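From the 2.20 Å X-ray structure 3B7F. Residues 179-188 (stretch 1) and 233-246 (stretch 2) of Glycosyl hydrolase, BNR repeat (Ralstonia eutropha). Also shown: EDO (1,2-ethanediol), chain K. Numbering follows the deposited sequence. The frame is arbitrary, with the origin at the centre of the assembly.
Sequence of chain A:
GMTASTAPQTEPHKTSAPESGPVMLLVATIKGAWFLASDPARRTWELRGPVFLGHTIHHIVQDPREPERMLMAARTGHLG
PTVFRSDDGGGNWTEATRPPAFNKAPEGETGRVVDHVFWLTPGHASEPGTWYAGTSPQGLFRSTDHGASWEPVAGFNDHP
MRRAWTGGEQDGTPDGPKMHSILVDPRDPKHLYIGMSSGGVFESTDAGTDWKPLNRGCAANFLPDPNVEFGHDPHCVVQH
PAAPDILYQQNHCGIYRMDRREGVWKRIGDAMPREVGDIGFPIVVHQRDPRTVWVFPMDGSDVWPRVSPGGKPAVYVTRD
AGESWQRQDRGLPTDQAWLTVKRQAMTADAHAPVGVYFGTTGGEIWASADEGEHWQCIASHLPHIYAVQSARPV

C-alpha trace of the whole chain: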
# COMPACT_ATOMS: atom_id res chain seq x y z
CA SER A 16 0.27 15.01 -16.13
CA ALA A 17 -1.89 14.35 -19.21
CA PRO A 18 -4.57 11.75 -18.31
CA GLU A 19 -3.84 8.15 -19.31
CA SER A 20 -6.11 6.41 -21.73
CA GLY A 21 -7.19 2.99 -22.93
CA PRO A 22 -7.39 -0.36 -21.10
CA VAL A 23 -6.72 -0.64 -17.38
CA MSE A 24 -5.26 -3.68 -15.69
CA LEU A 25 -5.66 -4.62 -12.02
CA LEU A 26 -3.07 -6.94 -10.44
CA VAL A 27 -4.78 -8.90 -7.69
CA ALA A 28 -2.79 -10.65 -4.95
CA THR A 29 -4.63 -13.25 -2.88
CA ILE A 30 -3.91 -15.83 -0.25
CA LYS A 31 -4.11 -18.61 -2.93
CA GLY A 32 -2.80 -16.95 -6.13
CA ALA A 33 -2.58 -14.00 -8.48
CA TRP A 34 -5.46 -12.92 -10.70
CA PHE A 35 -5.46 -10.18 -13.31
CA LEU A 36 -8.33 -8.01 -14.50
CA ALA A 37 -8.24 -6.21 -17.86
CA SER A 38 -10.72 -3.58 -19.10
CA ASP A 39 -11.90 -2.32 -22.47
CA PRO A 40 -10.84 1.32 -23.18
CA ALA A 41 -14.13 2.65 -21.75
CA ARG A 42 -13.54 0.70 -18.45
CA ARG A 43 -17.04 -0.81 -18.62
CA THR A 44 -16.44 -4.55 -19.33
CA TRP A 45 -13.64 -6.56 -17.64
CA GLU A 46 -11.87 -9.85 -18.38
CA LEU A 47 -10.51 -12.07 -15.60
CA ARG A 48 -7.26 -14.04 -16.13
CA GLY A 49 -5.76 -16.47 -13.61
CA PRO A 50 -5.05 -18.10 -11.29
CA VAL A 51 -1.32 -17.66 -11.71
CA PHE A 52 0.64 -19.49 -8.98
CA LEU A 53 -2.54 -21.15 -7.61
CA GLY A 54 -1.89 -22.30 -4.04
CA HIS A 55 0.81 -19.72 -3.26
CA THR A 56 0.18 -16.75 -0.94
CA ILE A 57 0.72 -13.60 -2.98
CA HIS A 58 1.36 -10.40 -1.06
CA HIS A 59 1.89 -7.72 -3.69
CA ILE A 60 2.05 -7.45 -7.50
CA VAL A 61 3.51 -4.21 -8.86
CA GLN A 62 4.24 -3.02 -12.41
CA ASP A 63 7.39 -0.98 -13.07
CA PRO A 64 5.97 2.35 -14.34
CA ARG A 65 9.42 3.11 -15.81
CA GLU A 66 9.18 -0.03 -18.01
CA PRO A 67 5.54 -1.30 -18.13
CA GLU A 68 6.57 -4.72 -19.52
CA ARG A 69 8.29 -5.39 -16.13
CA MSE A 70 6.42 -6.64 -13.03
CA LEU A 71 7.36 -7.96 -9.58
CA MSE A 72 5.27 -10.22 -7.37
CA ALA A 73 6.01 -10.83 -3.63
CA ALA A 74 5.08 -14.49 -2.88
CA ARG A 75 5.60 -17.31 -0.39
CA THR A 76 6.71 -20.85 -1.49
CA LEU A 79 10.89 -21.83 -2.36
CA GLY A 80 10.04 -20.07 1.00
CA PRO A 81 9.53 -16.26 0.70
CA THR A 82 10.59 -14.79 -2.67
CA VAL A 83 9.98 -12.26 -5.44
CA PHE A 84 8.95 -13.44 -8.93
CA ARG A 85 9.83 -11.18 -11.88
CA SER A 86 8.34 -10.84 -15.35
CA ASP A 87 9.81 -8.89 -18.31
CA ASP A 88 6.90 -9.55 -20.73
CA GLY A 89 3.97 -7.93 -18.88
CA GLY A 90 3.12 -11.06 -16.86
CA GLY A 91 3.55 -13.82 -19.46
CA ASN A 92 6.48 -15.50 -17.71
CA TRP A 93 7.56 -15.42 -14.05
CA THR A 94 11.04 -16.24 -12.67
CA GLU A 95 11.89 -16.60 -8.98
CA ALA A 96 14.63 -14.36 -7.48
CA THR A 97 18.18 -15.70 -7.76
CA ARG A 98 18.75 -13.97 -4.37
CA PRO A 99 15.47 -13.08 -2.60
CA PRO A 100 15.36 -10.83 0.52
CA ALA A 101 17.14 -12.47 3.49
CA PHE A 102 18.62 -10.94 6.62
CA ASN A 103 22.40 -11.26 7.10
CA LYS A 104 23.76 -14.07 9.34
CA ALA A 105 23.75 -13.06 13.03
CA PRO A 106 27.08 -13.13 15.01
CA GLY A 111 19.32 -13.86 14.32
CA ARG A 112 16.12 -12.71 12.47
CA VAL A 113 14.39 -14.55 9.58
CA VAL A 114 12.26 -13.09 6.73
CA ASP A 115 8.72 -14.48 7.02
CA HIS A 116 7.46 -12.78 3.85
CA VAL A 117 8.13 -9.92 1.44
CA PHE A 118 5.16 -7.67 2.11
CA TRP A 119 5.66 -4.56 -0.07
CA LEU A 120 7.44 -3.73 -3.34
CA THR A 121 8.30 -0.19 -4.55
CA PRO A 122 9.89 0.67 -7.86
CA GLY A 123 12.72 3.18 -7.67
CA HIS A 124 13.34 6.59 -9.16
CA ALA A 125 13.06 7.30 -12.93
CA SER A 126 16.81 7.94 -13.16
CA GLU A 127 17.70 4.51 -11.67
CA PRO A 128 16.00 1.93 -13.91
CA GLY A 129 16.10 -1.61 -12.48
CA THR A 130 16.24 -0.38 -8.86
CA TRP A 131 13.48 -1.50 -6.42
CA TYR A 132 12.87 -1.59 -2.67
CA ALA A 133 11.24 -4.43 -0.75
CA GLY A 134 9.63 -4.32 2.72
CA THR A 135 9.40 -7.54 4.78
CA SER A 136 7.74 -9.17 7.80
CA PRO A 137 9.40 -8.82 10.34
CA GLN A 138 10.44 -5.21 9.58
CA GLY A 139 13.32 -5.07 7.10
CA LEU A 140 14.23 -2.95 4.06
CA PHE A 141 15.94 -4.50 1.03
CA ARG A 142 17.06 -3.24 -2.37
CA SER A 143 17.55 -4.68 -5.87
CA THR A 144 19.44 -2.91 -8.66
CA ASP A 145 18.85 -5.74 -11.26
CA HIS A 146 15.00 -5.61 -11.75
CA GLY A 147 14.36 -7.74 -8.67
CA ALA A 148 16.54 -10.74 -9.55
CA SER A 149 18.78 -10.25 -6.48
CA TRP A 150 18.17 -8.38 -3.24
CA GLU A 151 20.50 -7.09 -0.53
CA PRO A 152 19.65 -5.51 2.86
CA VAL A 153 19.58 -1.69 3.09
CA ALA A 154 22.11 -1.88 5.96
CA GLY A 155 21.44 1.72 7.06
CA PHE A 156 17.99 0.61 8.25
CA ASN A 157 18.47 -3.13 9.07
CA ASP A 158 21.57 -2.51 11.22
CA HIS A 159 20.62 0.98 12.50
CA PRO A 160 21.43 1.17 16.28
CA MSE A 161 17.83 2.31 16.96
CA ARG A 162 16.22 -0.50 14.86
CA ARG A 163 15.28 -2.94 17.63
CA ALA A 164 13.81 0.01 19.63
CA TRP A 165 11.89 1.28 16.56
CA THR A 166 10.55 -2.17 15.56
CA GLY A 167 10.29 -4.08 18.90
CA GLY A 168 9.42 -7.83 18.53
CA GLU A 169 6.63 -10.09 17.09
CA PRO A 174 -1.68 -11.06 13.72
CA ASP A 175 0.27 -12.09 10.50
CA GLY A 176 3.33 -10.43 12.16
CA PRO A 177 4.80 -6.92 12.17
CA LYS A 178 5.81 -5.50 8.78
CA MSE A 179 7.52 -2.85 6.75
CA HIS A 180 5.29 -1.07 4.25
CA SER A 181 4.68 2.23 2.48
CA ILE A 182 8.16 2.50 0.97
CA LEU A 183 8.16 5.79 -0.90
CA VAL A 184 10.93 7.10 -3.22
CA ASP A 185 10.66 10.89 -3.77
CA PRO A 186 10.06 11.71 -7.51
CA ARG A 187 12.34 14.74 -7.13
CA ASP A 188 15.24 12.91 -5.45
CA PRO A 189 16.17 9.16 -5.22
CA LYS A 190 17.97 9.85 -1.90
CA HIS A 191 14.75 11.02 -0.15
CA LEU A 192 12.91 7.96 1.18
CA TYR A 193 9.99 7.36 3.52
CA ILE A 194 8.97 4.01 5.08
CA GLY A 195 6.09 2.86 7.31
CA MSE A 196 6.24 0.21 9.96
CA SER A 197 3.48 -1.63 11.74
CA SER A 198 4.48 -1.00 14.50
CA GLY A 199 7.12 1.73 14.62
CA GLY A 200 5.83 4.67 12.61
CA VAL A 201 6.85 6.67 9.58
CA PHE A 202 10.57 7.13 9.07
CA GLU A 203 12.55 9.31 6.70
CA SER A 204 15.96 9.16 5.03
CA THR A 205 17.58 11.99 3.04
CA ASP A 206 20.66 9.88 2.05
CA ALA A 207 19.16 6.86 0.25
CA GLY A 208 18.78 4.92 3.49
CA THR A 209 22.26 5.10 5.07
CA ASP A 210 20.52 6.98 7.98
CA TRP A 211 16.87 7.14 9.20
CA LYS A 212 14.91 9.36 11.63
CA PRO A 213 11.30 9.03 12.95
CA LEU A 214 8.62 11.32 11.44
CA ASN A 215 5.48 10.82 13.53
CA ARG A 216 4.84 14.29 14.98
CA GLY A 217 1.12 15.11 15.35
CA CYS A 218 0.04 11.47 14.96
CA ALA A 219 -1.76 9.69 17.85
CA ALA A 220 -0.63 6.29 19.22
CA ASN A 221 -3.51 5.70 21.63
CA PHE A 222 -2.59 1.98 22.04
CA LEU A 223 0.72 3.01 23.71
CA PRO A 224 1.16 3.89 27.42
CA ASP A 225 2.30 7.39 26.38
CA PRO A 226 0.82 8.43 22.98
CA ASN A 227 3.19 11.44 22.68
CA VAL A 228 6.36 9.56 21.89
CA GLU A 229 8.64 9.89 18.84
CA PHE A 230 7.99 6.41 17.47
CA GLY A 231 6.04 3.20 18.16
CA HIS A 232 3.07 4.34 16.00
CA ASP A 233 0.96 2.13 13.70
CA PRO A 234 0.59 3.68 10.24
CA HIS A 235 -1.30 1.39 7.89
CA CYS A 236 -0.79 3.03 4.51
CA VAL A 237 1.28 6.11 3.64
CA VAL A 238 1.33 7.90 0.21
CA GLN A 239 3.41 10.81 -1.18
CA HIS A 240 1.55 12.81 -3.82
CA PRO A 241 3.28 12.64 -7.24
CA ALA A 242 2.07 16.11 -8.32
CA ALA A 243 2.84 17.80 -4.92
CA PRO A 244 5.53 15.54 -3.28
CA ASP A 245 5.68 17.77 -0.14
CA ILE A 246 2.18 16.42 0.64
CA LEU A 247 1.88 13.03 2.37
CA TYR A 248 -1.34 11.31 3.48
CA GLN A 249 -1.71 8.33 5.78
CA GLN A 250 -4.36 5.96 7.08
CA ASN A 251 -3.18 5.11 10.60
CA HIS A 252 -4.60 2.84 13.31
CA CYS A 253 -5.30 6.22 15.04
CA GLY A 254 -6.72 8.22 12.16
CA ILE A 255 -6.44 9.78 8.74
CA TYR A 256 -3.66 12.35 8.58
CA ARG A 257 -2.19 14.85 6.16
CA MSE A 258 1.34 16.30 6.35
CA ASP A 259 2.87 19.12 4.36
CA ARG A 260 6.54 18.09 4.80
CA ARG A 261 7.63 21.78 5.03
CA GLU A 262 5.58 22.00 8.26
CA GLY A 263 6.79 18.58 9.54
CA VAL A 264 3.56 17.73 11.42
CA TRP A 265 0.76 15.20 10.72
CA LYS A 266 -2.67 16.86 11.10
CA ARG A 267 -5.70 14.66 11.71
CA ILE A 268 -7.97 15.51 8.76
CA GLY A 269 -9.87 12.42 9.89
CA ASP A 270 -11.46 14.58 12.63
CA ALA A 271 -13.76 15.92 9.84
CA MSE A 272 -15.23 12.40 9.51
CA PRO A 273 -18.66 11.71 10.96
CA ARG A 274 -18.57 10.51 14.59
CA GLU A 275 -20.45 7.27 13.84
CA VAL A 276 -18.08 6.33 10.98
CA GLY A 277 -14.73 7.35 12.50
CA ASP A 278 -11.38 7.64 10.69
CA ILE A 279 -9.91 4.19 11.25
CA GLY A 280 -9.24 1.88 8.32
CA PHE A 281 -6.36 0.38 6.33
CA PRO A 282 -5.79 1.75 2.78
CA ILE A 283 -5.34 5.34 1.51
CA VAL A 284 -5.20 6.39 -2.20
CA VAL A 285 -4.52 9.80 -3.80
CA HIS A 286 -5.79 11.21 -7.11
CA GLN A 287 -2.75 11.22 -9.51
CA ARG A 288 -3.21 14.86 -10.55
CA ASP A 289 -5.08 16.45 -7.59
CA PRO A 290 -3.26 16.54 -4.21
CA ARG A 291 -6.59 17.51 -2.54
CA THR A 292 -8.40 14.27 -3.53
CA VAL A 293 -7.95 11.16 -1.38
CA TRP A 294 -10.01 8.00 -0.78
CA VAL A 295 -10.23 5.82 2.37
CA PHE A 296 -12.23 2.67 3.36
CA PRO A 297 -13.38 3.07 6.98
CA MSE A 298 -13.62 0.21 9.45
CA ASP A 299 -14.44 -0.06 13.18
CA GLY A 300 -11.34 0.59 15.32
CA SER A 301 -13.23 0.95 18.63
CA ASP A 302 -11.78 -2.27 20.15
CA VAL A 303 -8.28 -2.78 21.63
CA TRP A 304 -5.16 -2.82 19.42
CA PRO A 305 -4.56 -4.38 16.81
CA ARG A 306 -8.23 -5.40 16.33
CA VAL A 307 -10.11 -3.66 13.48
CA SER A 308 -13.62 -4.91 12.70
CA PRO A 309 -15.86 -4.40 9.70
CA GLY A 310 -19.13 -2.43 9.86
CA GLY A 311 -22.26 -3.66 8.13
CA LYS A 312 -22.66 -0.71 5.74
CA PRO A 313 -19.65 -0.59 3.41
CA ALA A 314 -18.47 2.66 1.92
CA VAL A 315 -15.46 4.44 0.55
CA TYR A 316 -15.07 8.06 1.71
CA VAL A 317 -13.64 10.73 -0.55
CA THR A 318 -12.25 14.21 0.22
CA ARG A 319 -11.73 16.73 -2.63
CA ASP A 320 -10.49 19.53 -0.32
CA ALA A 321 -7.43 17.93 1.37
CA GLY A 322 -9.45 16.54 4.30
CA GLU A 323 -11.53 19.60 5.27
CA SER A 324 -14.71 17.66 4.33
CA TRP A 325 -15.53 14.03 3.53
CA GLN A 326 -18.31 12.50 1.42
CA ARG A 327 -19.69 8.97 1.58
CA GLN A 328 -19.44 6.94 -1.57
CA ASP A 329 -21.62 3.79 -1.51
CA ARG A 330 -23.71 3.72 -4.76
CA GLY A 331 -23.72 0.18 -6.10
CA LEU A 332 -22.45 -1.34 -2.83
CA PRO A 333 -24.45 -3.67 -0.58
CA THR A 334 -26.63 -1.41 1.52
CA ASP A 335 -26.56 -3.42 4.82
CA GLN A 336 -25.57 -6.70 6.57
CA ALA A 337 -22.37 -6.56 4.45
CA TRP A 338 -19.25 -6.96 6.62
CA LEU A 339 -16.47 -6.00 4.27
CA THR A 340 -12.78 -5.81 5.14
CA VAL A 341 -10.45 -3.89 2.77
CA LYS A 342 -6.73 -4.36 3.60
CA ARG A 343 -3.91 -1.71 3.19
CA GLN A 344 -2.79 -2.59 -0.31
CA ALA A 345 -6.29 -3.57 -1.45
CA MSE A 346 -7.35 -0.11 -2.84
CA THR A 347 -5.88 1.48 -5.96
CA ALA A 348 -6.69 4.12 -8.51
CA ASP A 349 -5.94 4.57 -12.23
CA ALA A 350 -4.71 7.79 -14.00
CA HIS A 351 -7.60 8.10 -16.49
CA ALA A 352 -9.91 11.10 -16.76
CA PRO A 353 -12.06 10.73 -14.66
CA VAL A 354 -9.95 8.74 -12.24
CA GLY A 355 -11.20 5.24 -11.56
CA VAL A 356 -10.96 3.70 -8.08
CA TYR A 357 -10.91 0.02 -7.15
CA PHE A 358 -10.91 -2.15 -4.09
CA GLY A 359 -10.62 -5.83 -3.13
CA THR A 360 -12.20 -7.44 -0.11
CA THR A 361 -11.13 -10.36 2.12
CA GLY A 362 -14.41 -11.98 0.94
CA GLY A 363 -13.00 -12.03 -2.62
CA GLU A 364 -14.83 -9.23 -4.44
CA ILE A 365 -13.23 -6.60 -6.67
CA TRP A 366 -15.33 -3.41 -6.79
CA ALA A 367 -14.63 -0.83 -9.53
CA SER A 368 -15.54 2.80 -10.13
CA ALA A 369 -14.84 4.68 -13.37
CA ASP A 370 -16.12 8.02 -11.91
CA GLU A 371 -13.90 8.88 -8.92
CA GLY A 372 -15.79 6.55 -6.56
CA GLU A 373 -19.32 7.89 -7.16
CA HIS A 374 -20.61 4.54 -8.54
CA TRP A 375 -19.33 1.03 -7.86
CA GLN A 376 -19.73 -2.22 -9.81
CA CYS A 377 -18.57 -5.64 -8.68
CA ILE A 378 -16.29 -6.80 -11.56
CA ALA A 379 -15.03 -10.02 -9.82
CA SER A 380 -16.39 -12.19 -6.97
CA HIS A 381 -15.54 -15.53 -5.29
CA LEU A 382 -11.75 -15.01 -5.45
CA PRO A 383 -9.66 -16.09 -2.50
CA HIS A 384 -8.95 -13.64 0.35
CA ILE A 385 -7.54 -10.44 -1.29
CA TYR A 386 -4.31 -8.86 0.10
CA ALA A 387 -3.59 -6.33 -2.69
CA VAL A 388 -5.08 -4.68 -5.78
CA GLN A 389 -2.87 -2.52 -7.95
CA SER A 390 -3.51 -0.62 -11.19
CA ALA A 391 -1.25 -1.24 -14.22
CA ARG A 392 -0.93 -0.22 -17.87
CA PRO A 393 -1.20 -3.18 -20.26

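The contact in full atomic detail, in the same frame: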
# COMPACT_ATOMS: atom_id res chain seq x y z
N MSE A 179 7.01 -4.05 7.34
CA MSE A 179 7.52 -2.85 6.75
C MSE A 179 6.63 -2.60 5.53
O MSE A 179 6.39 -3.52 4.73
CB MSE A 179 8.97 -3.11 6.34
CG MSE A 179 9.64 -2.16 5.36
SE MSE A 179 10.61 -0.71 6.06
CE MSE A 179 11.92 -1.59 7.18
N HIS A 180 6.16 -1.38 5.36
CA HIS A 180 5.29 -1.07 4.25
C HIS A 180 5.51 0.37 3.83
O HIS A 180 6.44 1.01 4.32
CB HIS A 180 3.83 -1.35 4.67
CG HIS A 180 3.37 -0.58 5.87
ND1 HIS A 180 3.02 0.75 5.81
CD2 HIS A 180 3.16 -0.97 7.15
CE1 HIS A 180 2.65 1.16 7.01
NE2 HIS A 180 2.71 0.13 7.84
N SER A 181 4.68 0.85 2.91
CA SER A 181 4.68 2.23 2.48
C SER A 181 6.07 2.81 2.20
O SER A 181 6.41 3.88 2.70
CB SER A 181 3.94 3.07 3.54
OG SER A 181 2.66 2.55 3.76
N ILE A 182 6.84 2.09 1.38
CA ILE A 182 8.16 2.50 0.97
C ILE A 182 7.93 3.46 -0.20
O ILE A 182 7.38 3.11 -1.26
CB ILE A 182 9.08 1.32 0.60
CG1 ILE A 182 9.26 0.39 1.79
CG2 ILE A 182 10.46 1.83 0.14
CD1 ILE A 182 9.87 -0.98 1.43
N LEU A 183 8.36 4.69 0.01
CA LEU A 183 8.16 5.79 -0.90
C LEU A 183 9.50 6.38 -1.33
O LEU A 183 10.30 6.71 -0.47
CB LEU A 183 7.35 6.85 -0.14
CG LEU A 183 5.84 6.77 0.11
CD1 LEU A 183 5.26 5.37 0.15
CD2 LEU A 183 5.47 7.63 1.35
N VAL A 184 9.73 6.48 -2.64
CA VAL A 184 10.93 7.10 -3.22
C VAL A 184 10.49 8.44 -3.82
O VAL A 184 9.66 8.48 -4.72
CB VAL A 184 11.53 6.22 -4.33
CG1 VAL A 184 12.80 6.91 -4.98
CG2 VAL A 184 11.83 4.81 -3.77
N ASP A 185 11.05 9.54 -3.32
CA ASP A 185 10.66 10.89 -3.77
C ASP A 185 10.90 11.07 -5.29
O ASP A 185 12.00 10.79 -5.75
CB ASP A 185 11.44 11.94 -2.97
CG ASP A 185 10.84 13.33 -3.02
OD1 ASP A 185 10.50 13.82 -4.10
OD2 ASP A 185 10.75 13.96 -1.95
N PRO A 186 9.86 11.50 -6.07
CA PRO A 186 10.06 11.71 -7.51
C PRO A 186 11.12 12.76 -7.86
O PRO A 186 11.68 12.72 -8.95
CB PRO A 186 8.69 12.17 -8.01
CG PRO A 186 7.96 12.63 -6.80
CD PRO A 186 8.45 11.80 -5.69
N ARG A 187 11.35 13.70 -6.95
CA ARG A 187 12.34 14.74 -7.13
C ARG A 187 13.75 14.35 -6.73
O ARG A 187 14.68 15.04 -7.11
CB ARG A 187 11.97 15.94 -6.27
CG ARG A 187 10.64 16.58 -6.60
CD ARG A 187 10.27 17.52 -5.51
NE ARG A 187 10.00 16.84 -4.25
CZ ARG A 187 9.58 17.43 -3.14
NH1 ARG A 187 9.32 18.73 -3.11
NH2 ARG A 187 9.38 16.70 -2.06
N ASP A 188 13.93 13.27 -5.96
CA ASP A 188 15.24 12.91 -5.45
C ASP A 188 15.30 11.45 -4.98
O ASP A 188 14.68 11.14 -3.97
CB ASP A 188 15.56 13.85 -4.26
CG ASP A 188 16.92 13.59 -3.63
OD1 ASP A 188 17.70 12.75 -4.14
OD2 ASP A 188 17.22 14.25 -2.60
N ASP A 233 1.43 3.16 14.63
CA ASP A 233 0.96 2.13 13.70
C ASP A 233 0.29 2.71 12.43
O ASP A 233 -0.94 2.66 12.28
CB ASP A 233 0.02 1.14 14.43
CG ASP A 233 -0.36 -0.07 13.57
OD1 ASP A 233 0.35 -0.38 12.59
OD2 ASP A 233 -1.39 -0.73 13.88
N PRO A 234 1.12 3.29 11.52
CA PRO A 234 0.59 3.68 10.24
C PRO A 234 0.23 2.43 9.48
O PRO A 234 0.94 1.42 9.64
CB PRO A 234 1.77 4.36 9.54
CG PRO A 234 2.97 3.77 10.17
CD PRO A 234 2.54 3.63 11.62
N HIS A 235 -0.86 2.49 8.73
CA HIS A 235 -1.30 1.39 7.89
C HIS A 235 -0.90 1.56 6.42
O HIS A 235 -0.45 0.63 5.78
CB HIS A 235 -2.82 1.17 7.98
CG HIS A 235 -3.27 0.68 9.33
ND1 HIS A 235 -4.59 0.73 9.73
CD2 HIS A 235 -2.58 0.16 10.37
CE1 HIS A 235 -4.69 0.24 10.96
NE2 HIS A 235 -3.49 -0.12 11.36
N CYS A 236 -1.09 2.76 5.88
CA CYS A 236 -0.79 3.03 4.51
C CYS A 236 -0.40 4.48 4.41
O CYS A 236 -1.13 5.31 4.91
CB CYS A 236 -2.02 2.73 3.67
SG CYS A 236 -1.69 2.75 1.89
N VAL A 237 0.77 4.76 3.84
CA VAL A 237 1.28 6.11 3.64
C VAL A 237 1.47 6.32 2.12
O VAL A 237 1.91 5.39 1.43
CB VAL A 237 2.61 6.41 4.44
CG1 VAL A 237 2.83 7.92 4.60
CG2 VAL A 237 2.63 5.77 5.82
N VAL A 238 1.15 7.52 1.62
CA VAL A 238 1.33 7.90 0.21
C VAL A 238 1.97 9.31 0.12
O VAL A 238 1.76 10.15 0.98
CB VAL A 238 -0.01 7.83 -0.62
CG1 VAL A 238 -0.55 6.38 -0.70
CG2 VAL A 238 -1.08 8.71 -0.02
N GLN A 239 2.80 9.53 -0.89
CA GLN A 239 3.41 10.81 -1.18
C GLN A 239 2.79 11.20 -2.50
O GLN A 239 2.82 10.40 -3.44
CB GLN A 239 4.92 10.67 -1.31
CG GLN A 239 5.66 11.98 -1.69
CD GLN A 239 7.16 11.82 -1.71
OE1 GLN A 239 7.67 10.73 -1.99
NE2 GLN A 239 7.88 12.91 -1.46
N HIS A 240 2.25 12.42 -2.61
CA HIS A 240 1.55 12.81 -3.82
C HIS A 240 2.54 13.05 -4.97
O HIS A 240 3.52 13.73 -4.78
CB HIS A 240 0.68 14.03 -3.61
CG HIS A 240 -0.37 14.16 -4.66
ND1 HIS A 240 -0.19 14.85 -5.84
CD2 HIS A 240 -1.57 13.56 -4.77
CE1 HIS A 240 -1.26 14.72 -6.60
NE2 HIS A 240 -2.11 13.94 -5.96
N PRO A 241 2.30 12.47 -6.17
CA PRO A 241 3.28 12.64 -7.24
C PRO A 241 3.33 14.04 -7.85
O PRO A 241 4.38 14.47 -8.34
CB PRO A 241 2.85 11.58 -8.27
CG PRO A 241 1.45 11.39 -8.03
CD PRO A 241 1.16 11.65 -6.61
N ALA A 242 2.19 14.73 -7.84
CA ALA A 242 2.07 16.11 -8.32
C ALA A 242 2.57 17.17 -7.31
O ALA A 242 3.08 18.20 -7.72
CB ALA A 242 0.61 16.39 -8.71
N ALA A 243 2.41 16.92 -6.01
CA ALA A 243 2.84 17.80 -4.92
C ALA A 243 3.55 16.93 -3.88
O ALA A 243 3.01 16.67 -2.81
CB ALA A 243 1.65 18.49 -4.32
N PRO A 244 4.79 16.48 -4.19
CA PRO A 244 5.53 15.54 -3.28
C PRO A 244 5.85 16.02 -1.84
O PRO A 244 6.27 15.20 -1.01
CB PRO A 244 6.78 15.14 -4.10
CG PRO A 244 6.87 16.16 -5.24
CD PRO A 244 5.54 16.79 -5.42
N ASP A 245 5.65 17.31 -1.54
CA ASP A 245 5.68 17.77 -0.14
C ASP A 245 4.49 17.25 0.67
O ASP A 245 4.57 17.18 1.90
CB ASP A 245 5.64 19.30 -0.05
CG ASP A 245 6.92 19.95 -0.55
OD1 ASP A 245 8.03 19.51 -0.16
OD2 ASP A 245 6.79 20.92 -1.31
N ILE A 246 3.40 16.90 -0.02
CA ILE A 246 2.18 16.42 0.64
C ILE A 246 2.14 14.90 0.77
O ILE A 246 2.26 14.17 -0.22
CB ILE A 246 0.90 16.92 -0.10
CG1 ILE A 246 1.02 18.40 -0.50
CG2 ILE A 246 -0.36 16.65 0.76
CD1 ILE A 246 1.45 19.38 0.62
C1 EDO K . 5.32 6.05 -4.78
O1 EDO K . 5.17 7.01 -3.70
C2 EDO K . 6.52 5.12 -4.56
O2 EDO K . 7.77 5.84 -4.50
O HOH W 1 6.87 9.04 -3.85
O HOH W 2 9.30 17.71 1.01

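Two nearly parallel strands, 179-184 and 234-239, pack here through their side chains rather than through a backbone ladder, and the loops that follow them are joined by a buried-to-exposed polar network centred on Asp185 and Arg187. The strand axes run 8° apart and approach to 6.2 Å, and no backbone-to-backbone hydrogen bond links the stretches.

In the first part of the strands the link to the backbone is made by side chains: Val237 N donates to Ser181 OG at 2.9 Å. Ser181 and Val237 are the closest paired residues in the register, their CA atoms 5.3 Å apart, and the short serine side chain fits between the strands there. His180 ND1 and Ser181 OG share a hydrogen bond of 2.8 Å, which is consistent with both groups being fixed in place, while His180 NE2 gives a weak bond to Pro234 O at 2.8 Å. That carbonyl lies at the ring edge; His235 O lies over one face.

Beyond this buried polar cluster, Leu183 points toward the second strand and packs its CD2 against Val237 CG1 at 4.2 Å, an apolar contact suited to branched aliphatic side chains.

Gln239, extended with chi1 and chi2 both t, reaches the loops. Gln239 NE2 donates to Pro244 O at 2.8 Å and, weakly, to Asp185 OD2 at 3.1 Å, so one amide ties its own loop to the opposing one. Gln239 OE1 accepts a hydrogen bond from a water, 2.6 Å away, that also donates to Val184 O at 3.0 Å.

Asp185 in turn holds Arg187 by a bidentate pairing, NE to OD1 and NH2 to OD2, both 3.1 Å. In this arrangement the Arg187 guanidinium lays one face over Pro244 CG and directs Arg187 NH1 to Asp245 OD1, a weakly hydrogen-bonded salt bridge of 3.3 Å. At the exposed margin Pro186 CG meets Pro244 CB at 3.9 Å. The contact buries 602 Å², both sides summed.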